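Local structure of aminoglycoside N(3)-acetyltransferase (Enterobacter cloacae, 6NP2) at residues A115-S120 against H135-A140; V185-P190 against T202-S207. The protein probably confers resistance to 2-deoxystreptamine aminoglycosides such as gentamicin and tobramycin by transferring an acetyl group from acetyl-CoA to their 3-amino group. All coordinates share one frame; numbering follows the deposited sequence. Where two conformers were deposited one is given.

Interaction 1 of 2, residues A115-S120 against H135-A140. With SIS ((1S,2S,3R,4S,6R)-4,6-diamino-3-{[(2S,3R)-3-amino-6-(aminomethyl)-3,4-dihydro-2H-pyran-2-yl]oxy}-2-hydroxycyclohexyl 3-deoxy-4-C-methyl-3-(methylamino)-beta-L-arabinopyranoside), chain B.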
loop_
_atom_site.group_PDB
_atom_site.type_symbol
_atom_site.label_atom_id
_atom_site.label_comp_id
_atom_site.label_asym_id
_atom_site.label_seq_id
_atom_site.Cartn_x
_atom_site.Cartn_y
_atom_site.Cartn_z
ATOM N N ALA A 115 -5.652 8.669 -7.915
ATOM C CA ALA A 115 -5.223 9.989 -8.344
ATOM C C ALA A 115 -4.181 10.631 -7.441
ATOM O O ALA A 115 -3.641 11.678 -7.807
ATOM C CB ALA A 115 -6.453 10.893 -8.397
ATOM N N HIS A 116 -3.913 10.076 -6.282
ATOM C CA HIS A 116 -2.958 10.683 -5.364
ATOM C C HIS A 116 -1.555 10.312 -5.823
ATOM O O HIS A 116 -1.205 9.135 -5.805
ATOM C CB HIS A 116 -3.211 10.142 -3.969
ATOM C CG HIS A 116 -2.517 10.901 -2.889
ATOM N ND1 HIS A 116 -1.150 11.057 -2.840
ATOM C CD2 HIS A 116 -3.017 11.516 -1.795
ATOM C CE1 HIS A 116 -0.839 11.744 -1.756
ATOM N NE2 HIS A 116 -1.954 12.026 -1.105
ATOM N N PRO A 117 -0.723 11.263 -6.250
ATOM C CA PRO A 117 0.524 10.843 -6.900
ATOM C C PRO A 117 1.488 10.126 -5.983
ATOM O O PRO A 117 2.185 9.209 -6.422
ATOM C CB PRO A 117 1.088 12.158 -7.454
ATOM C CG PRO A 117 -0.115 13.005 -7.639
ATOM C CD PRO A 117 -0.969 12.701 -6.448
ATOM N N ASP A 118 1.573 10.518 -4.718
ATOM C CA ASP A 118 2.520 9.889 -3.808
ATOM C C ASP A 118 1.953 8.632 -3.169
ATOM O O ASP A 118 2.690 7.672 -2.929
ATOM C CB ASP A 118 2.983 10.871 -2.732
ATOM C CG ASP A 118 4.157 10.328 -1.942
ATOM O OD1 ASP A 118 5.262 10.186 -2.521
ATOM O OD2 ASP A 118 3.962 10.021 -0.750
ATOM N N ALA A 119 0.658 8.628 -2.882
ATOM C CA ALA A 119 0.003 7.498 -2.226
ATOM C C ALA A 119 -0.711 6.583 -3.224
ATOM O O ALA A 119 -1.539 5.762 -2.822
ATOM C CB ALA A 119 -0.968 8.017 -1.170
ATOM N N SER A 120 -0.354 6.658 -4.504
ATOM C CA SER A 120 -1.173 6.047 -5.547
ATOM C C SER A 120 -1.387 4.553 -5.315
ATOM O O SER A 120 -0.450 3.800 -5.025
ATOM C CB SER A 120 -0.519 6.274 -6.908
ATOM O OG SER A 120 -1.357 5.846 -7.964
ATOM N N HIS A 135 -9.394 9.726 -4.243
ATOM C CA HIS A 135 -8.126 9.654 -3.532
ATOM C C HIS A 135 -7.483 11.036 -3.610
ATOM O O HIS A 135 -6.675 11.323 -4.497
ATOM C CB HIS A 135 -7.207 8.580 -4.071
ATOM C CG HIS A 135 -6.140 8.208 -3.114
ATOM N ND1 HIS A 135 -5.149 7.303 -3.421
ATOM C CD2 HIS A 135 -5.925 8.603 -1.835
ATOM C CE1 HIS A 135 -4.380 7.135 -2.355
ATOM N NE2 HIS A 135 -4.830 7.917 -1.382
ATOM N N GLU A 136 -7.858 11.878 -2.671
ATOM C CA GLU A 136 -7.528 13.287 -2.713
ATOM C C GLU A 136 -6.293 13.599 -1.885
ATOM O O GLU A 136 -5.978 12.923 -0.898
ATOM C CB GLU A 136 -8.718 14.100 -2.214
ATOM C CG GLU A 136 -9.868 13.994 -3.214
ATOM C CD GLU A 136 -11.197 14.493 -2.723
ATOM O OE1 GLU A 136 -11.307 14.979 -1.581
ATOM O OE2 GLU A 136 -12.157 14.384 -3.509
ATOM N N MET A 137 -5.600 14.648 -2.306
ATOM C CA MET A 137 -4.518 15.191 -1.509
ATOM C C MET A 137 -5.055 15.535 -0.126
ATOM O O MET A 137 -6.149 16.086 0.016
ATOM C CB MET A 137 -3.966 16.426 -2.214
ATOM C CG MET A 137 -3.178 16.058 -3.456
ATOM S SD MET A 137 -1.539 15.390 -3.146
ATOM C CE MET A 137 -0.666 16.909 -2.837
ATOM N N GLY A 138 -4.294 15.167 0.897
ATOM C CA GLY A 138 -4.718 15.325 2.274
ATOM C C GLY A 138 -5.400 14.108 2.849
ATOM O O GLY A 138 -5.708 14.099 4.044
ATOM N N ALA A 139 -5.629 13.077 2.030
ATOM C CA ALA A 139 -6.267 11.826 2.441
ATOM C C ALA A 139 -5.473 10.638 1.885
ATOM O O ALA A 139 -5.989 9.778 1.159
ATOM C CB ALA A 139 -7.721 11.803 1.976
ATOM N N ALA A 140 -4.203 10.554 2.257
ATOM C CA ALA A 140 -3.324 9.550 1.669
ATOM C C ALA A 140 -3.729 8.138 2.074
ATOM O O ALA A 140 -3.959 7.285 1.206
ATOM C CB ALA A 140 -1.875 9.825 2.043
HETATM C C11 SIS B . 9.427 3.228 5.024
HETATM C C12 SIS B . 5.316 5.582 2.748
HETATM C C13 SIS B . 7.226 8.212 1.736
HETATM C C21 SIS B . 10.210 1.940 4.769
HETATM C C22 SIS B . 4.881 4.864 4.019
HETATM C C23 SIS B . 6.878 8.678 0.333
HETATM C C31 SIS B . 11.633 2.137 5.313
HETATM C C32 SIS B . 5.853 3.717 4.269
HETATM C C33 SIS B . 7.885 8.112 -0.675
HETATM C C41 SIS B . 11.593 2.806 6.665
HETATM C C42 SIS B . 7.286 4.221 4.401
HETATM C C43 SIS B . 9.305 8.482 -0.251
HETATM C C51 SIS B . 10.515 3.382 7.136
HETATM C C52 SIS B . 7.710 5.037 3.189
HETATM C C53 SIS B . 9.564 8.095 1.205
HETATM C C61 SIS B . 10.574 4.050 8.490
HETATM C C62 SIS B . 6.715 6.152 2.933
HETATM C C83 SIS B . 10.332 7.732 -1.107
HETATM C C93 SIS B . 7.422 7.582 -3.040
HETATM N N12 SIS B . 4.368 6.651 2.429
HETATM N N21 SIS B . 9.525 0.821 5.428
HETATM N N32 SIS B . 5.519 2.996 5.509
HETATM N N33 SIS B . 7.578 8.650 -2.024
HETATM N N61 SIS B . 9.766 5.278 8.466
HETATM O O11 SIS B . 8.104 3.056 4.513
HETATM O O23 SIS B . 5.602 8.160 -0.009
HETATM O O43 SIS B . 9.434 9.890 -0.421
HETATM O O51 SIS B . 9.365 3.448 6.436
HETATM O O52 SIS B . 8.982 5.625 3.438
HETATM O O53 SIS B . 8.546 8.595 2.073
HETATM O O62 SIS B . 7.133 6.797 1.730
HETATM O O HOH W 1 -5.313 13.377 -5.757
HETATM O O HOH W 2 -1.953 13.621 1.222
#
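H116 and H135 bury the largest areas in this contact between two loops, and they meet through a CH-pi contact. CB of H116 sits 3.5 Å from the centroid of the H135 ring and only 8° off its normal, so the methylene rests over the centre of the face. The rings themselves are oblique, their planes inclined at 41°. With CG of H116 anti to the backbone N (chi1 -167°), the imidazole extends across to the second loop, where it is layered: A119 CB lies over one face, and M137 SD covers the opposite one, 4.1 Å from the ring centroid. M137 brings SD to that face through chi1 and a bend at chi2.

H116 NE2 and a water lie 2.8 Å apart in the ring plane, and the same water accepts a hydrogen bond from G138 N in the type II turn E136-A139. CE1 of H135 approaches A119 O to 3.2 Å near the ring plane. Two residues after H116 on the same loop, D118 turns to the aminoglycoside, taking hydrogen bonds from SIS N33 to OD1 (2.8 Å) and from SIS O23 to OD2.

H135 is bonded at both nitrogens, NE2 donating to A140 O at 2.8 Å and ND1 pairing with S114, which fixes the rotation of its ring. With H116 layered between methyl and sulfur and a water at its edge, packing and water join the loops.

Interaction 2 of 2, residues V185-P190 against T202-S207. With SIS ((1S,2S,3R,4S,6R)-4,6-diamino-3-{[(2S,3R)-3-amino-6-(aminomethyl)-3,4-dihydro-2H-pyran-2-yl]oxy}-2-hydroxycyclohexyl 3-deoxy-4-C-methyl-3-(methylamino)-beta-L-arabinopyranoside), chain B.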
loop_
_atom_site.group_PDB
_atom_site.type_symbol
_atom_site.label_atom_id
_atom_site.label_comp_id
_atom_site.label_asym_id
_atom_site.label_seq_id
_atom_site.Cartn_x
_atom_site.Cartn_y
_atom_site.Cartn_z
ATOM N N VAL A 185 3.098 16.429 7.770
ATOM C CA VAL A 185 4.035 16.874 6.751
ATOM C C VAL A 185 3.286 17.721 5.743
ATOM O O VAL A 185 2.078 17.557 5.541
ATOM C CB VAL A 185 4.728 15.696 6.027
ATOM C CG1 VAL A 185 5.672 14.964 6.954
ATOM C CG2 VAL A 185 3.706 14.729 5.425
ATOM N N THR A 186 4.023 18.625 5.093
ATOM C CA THR A 186 3.519 19.405 3.975
ATOM C C THR A 186 4.352 19.079 2.748
ATOM O O THR A 186 5.584 19.027 2.816
ATOM C CB THR A 186 3.588 20.899 4.275
ATOM O OG1 THR A 186 2.726 21.194 5.374
ATOM C CG2 THR A 186 3.156 21.713 3.068
ATOM N N TYR A 187 3.682 18.822 1.629
ATOM C CA TYR A 187 4.384 18.522 0.393
ATOM C C TYR A 187 3.491 18.934 -0.767
ATOM O O TYR A 187 2.318 19.282 -0.586
ATOM C CB TYR A 187 4.821 17.050 0.319
ATOM C CG TYR A 187 3.723 16.033 0.498
ATOM C CD1 TYR A 187 2.896 15.671 -0.553
ATOM C CD2 TYR A 187 3.523 15.417 1.711
ATOM C CE1 TYR A 187 1.898 14.710 -0.388
ATOM C CE2 TYR A 187 2.539 14.455 1.880
ATOM C CZ TYR A 187 1.726 14.113 0.831
ATOM O OH TYR A 187 0.744 13.153 0.977
ATOM N N SER A 188 4.064 18.914 -1.966
ATOM C CA SER A 188 3.359 19.370 -3.153
ATOM C C SER A 188 3.461 18.323 -4.247
ATOM O O SER A 188 4.525 17.726 -4.450
ATOM C CB SER A 188 3.956 20.689 -3.685
ATOM O OG SER A 188 3.852 21.742 -2.739
ATOM N N MET A 189 2.354 18.114 -4.955
ATOM C CA MET A 189 2.314 17.158 -6.053
ATOM C C MET A 189 1.764 17.821 -7.304
ATOM O O MET A 189 0.851 18.649 -7.224
ATOM C CB MET A 189 1.434 15.949 -5.713
ATOM C CG MET A 189 1.998 15.119 -4.575
ATOM S SD MET A 189 3.414 14.113 -5.037
ATOM C CE MET A 189 4.557 14.423 -3.695
ATOM N N PRO A 190 2.282 17.448 -8.472
ATOM C CA PRO A 190 1.783 18.019 -9.725
ATOM C C PRO A 190 0.732 17.107 -10.320
ATOM O O PRO A 190 1.039 15.958 -10.657
ATOM C CB PRO A 190 3.048 18.087 -10.580
ATOM C CG PRO A 190 3.874 16.926 -10.124
ATOM C CD PRO A 190 3.502 16.648 -8.686
ATOM N N THR A 202 -0.397 20.286 0.081
ATOM C CA THR A 202 -1.268 19.759 1.119
ATOM C C THR A 202 -0.448 19.436 2.351
ATOM O O THR A 202 0.772 19.311 2.292
ATOM C CB THR A 202 -1.966 18.466 0.640
ATOM O OG1 THR A 202 -3.084 18.184 1.484
ATOM C CG2 THR A 202 -1.008 17.242 0.618
ATOM N N SER A 203 -1.142 19.266 3.467
ATOM C CA SER A 203 -0.563 18.592 4.615
ATOM C C SER A 203 -1.275 17.264 4.822
ATOM O O SER A 203 -2.399 17.061 4.370
ATOM C CB SER A 203 -0.661 19.434 5.886
ATOM O OG SER A 203 -1.998 19.656 6.272
ATOM N N ASP A 204 -0.601 16.352 5.513
ATOM C CA ASP A 204 -1.199 15.067 5.857
ATOM C C ASP A 204 -0.394 14.486 7.011
ATOM O O ASP A 204 0.631 15.041 7.405
ATOM C CB ASP A 204 -1.226 14.105 4.656
ATOM C CG ASP A 204 -2.417 13.145 4.675
ATOM O OD1 ASP A 204 -2.974 12.874 5.757
ATOM O OD2 ASP A 204 -2.771 12.667 3.574
ATOM N N TRP A 205 -0.870 13.374 7.559
ATOM C CA TRP A 205 -0.113 12.711 8.606
ATOM C C TRP A 205 1.232 12.244 8.063
ATOM O O TRP A 205 1.340 11.809 6.917
ATOM C CB TRP A 205 -0.900 11.518 9.161
ATOM C CG TRP A 205 -2.260 11.932 9.611
ATOM C CD1 TRP A 205 -3.435 11.571 9.052
ATOM C CD2 TRP A 205 -2.591 12.826 10.693
ATOM N NE1 TRP A 205 -4.482 12.170 9.701
ATOM C CE2 TRP A 205 -3.993 12.943 10.719
ATOM C CE3 TRP A 205 -1.836 13.557 11.627
ATOM C CZ2 TRP A 205 -4.661 13.742 11.643
ATOM C CZ3 TRP A 205 -2.507 14.360 12.534
ATOM C CH2 TRP A 205 -3.899 14.454 12.530
ATOM N N ASP A 206 2.259 12.311 8.897
ATOM C CA ASP A 206 3.582 11.847 8.502
ATOM C C ASP A 206 3.571 10.328 8.406
ATOM O O ASP A 206 3.455 9.632 9.415
ATOM C CB ASP A 206 4.584 12.319 9.548
ATOM C CG ASP A 206 6.024 12.132 9.125
ATOM O OD1 ASP A 206 6.295 11.406 8.135
ATOM O OD2 ASP A 206 6.886 12.745 9.802
ATOM N N SER A 207 3.709 9.807 7.188
ATOM C CA SER A 207 3.736 8.364 6.983
ATOM C C SER A 207 5.107 7.772 7.261
ATOM O O SER A 207 5.276 6.560 7.117
ATOM C CB SER A 207 3.273 7.999 5.568
ATOM O OG SER A 207 4.216 8.404 4.594
HETATM C C11 SIS B . 9.427 3.228 5.024
HETATM C C12 SIS B . 5.316 5.582 2.748
HETATM C C13 SIS B . 7.226 8.212 1.736
HETATM C C21 SIS B . 10.210 1.940 4.769
HETATM C C22 SIS B . 4.881 4.864 4.019
HETATM C C23 SIS B . 6.878 8.678 0.333
HETATM C C31 SIS B . 11.633 2.137 5.313
HETATM C C32 SIS B . 5.853 3.717 4.269
HETATM C C33 SIS B . 7.885 8.112 -0.675
HETATM C C41 SIS B . 11.593 2.806 6.665
HETATM C C42 SIS B . 7.286 4.221 4.401
HETATM C C43 SIS B . 9.305 8.482 -0.251
HETATM C C51 SIS B . 10.515 3.382 7.136
HETATM C C52 SIS B . 7.710 5.037 3.189
HETATM C C53 SIS B . 9.564 8.095 1.205
HETATM C C61 SIS B . 10.574 4.050 8.490
HETATM C C62 SIS B . 6.715 6.152 2.933
HETATM C C83 SIS B . 10.332 7.732 -1.107
HETATM C C93 SIS B . 7.422 7.582 -3.040
HETATM N N12 SIS B . 4.368 6.651 2.429
HETATM N N21 SIS B . 9.525 0.821 5.428
HETATM N N32 SIS B . 5.519 2.996 5.509
HETATM N N33 SIS B . 7.578 8.650 -2.024
HETATM N N61 SIS B . 9.766 5.278 8.466
HETATM O O11 SIS B . 8.104 3.056 4.513
HETATM O O23 SIS B . 5.602 8.160 -0.009
HETATM O O43 SIS B . 9.434 9.890 -0.421
HETATM O O51 SIS B . 9.365 3.448 6.436
HETATM O O52 SIS B . 8.982 5.625 3.438
HETATM O O53 SIS B . 8.546 8.595 2.073
HETATM O O62 SIS B . 7.133 6.797 1.730
HETATM O O HOH W 2 -1.953 13.621 1.222
#
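Four backbone hydrogen bonds tie V185 to D204 and Y187 to T202, the two hydrogen-bonded pairs of this antiparallel ladder. V185 N reaches D204 O at 2.9 Å with an N-H...O angle of 165°, and D204 N returns a bond to V185 O; Y187 N to T202 O and T202 N to Y187 O are each 3.0 Å. Between them, T186 and S203 form the non-hydrogen-bonded pair, where the CA atoms close to 4.2 Å. Here CA-H...O contacts supplement the ladder: S203 CA lies 3.0 Å from V185 O, and T186 CA approaches T202 O.

This is the open end of the beta hairpin formed by strands 184-193 and 196-205, a two-stranded sheet separate from the mixed sheet of the chain. The segment axes make an angle of 135°, well short of exact antiparallel, which is evidence of strong twisting or coiling.

An apolar contact lies on the face bearing V185, Y187, T202 and D204. T202 CG2, placed between the backbone N and the carbonyl carbon, stands over one face of the Y187 ring, toward its rim and 4.0 Å from CE1, while OG1, anti to N, bonds S203 O. In van der Waals packing of methyl against carboxylate, V185 CG1 comes 3.6 Å from CG of D206, in the loop after the strand; D206 is held by a salt bridge to R183 and by N208.

Among the polar side chains, Y187 OH and D204 OD2 share a water, which donates to the carboxylate. D204 OD1 accepts from W205 N on its anti side, 25° out of the carboxylate plane. Just past the strand, S207 OG accepts a 2.8 Å hydrogen bond from SIS N12.

Overall arrangement
Both segments of interaction 1 precede those of interaction 2 in sequence, yet the centres of the two contacts lie only about 9 Å apart, in the same half of the molecule. The first joins the loop between strands 112-113 and 121-124 to the loop between helices 128-132 and 146-152; the second is within the separate hairpin 184-193/196-205. They meet directly through, among other contacts, a probable hydrogen bond of 2.9 Å from A140 N to D204 OD2, and one water, bonded to H116, G138, Y187 and D204, is shared. Both contacts also reach the same aminoglycoside, so loops and hairpin together form part of its binding site, which H171, Y141 and N208 extend.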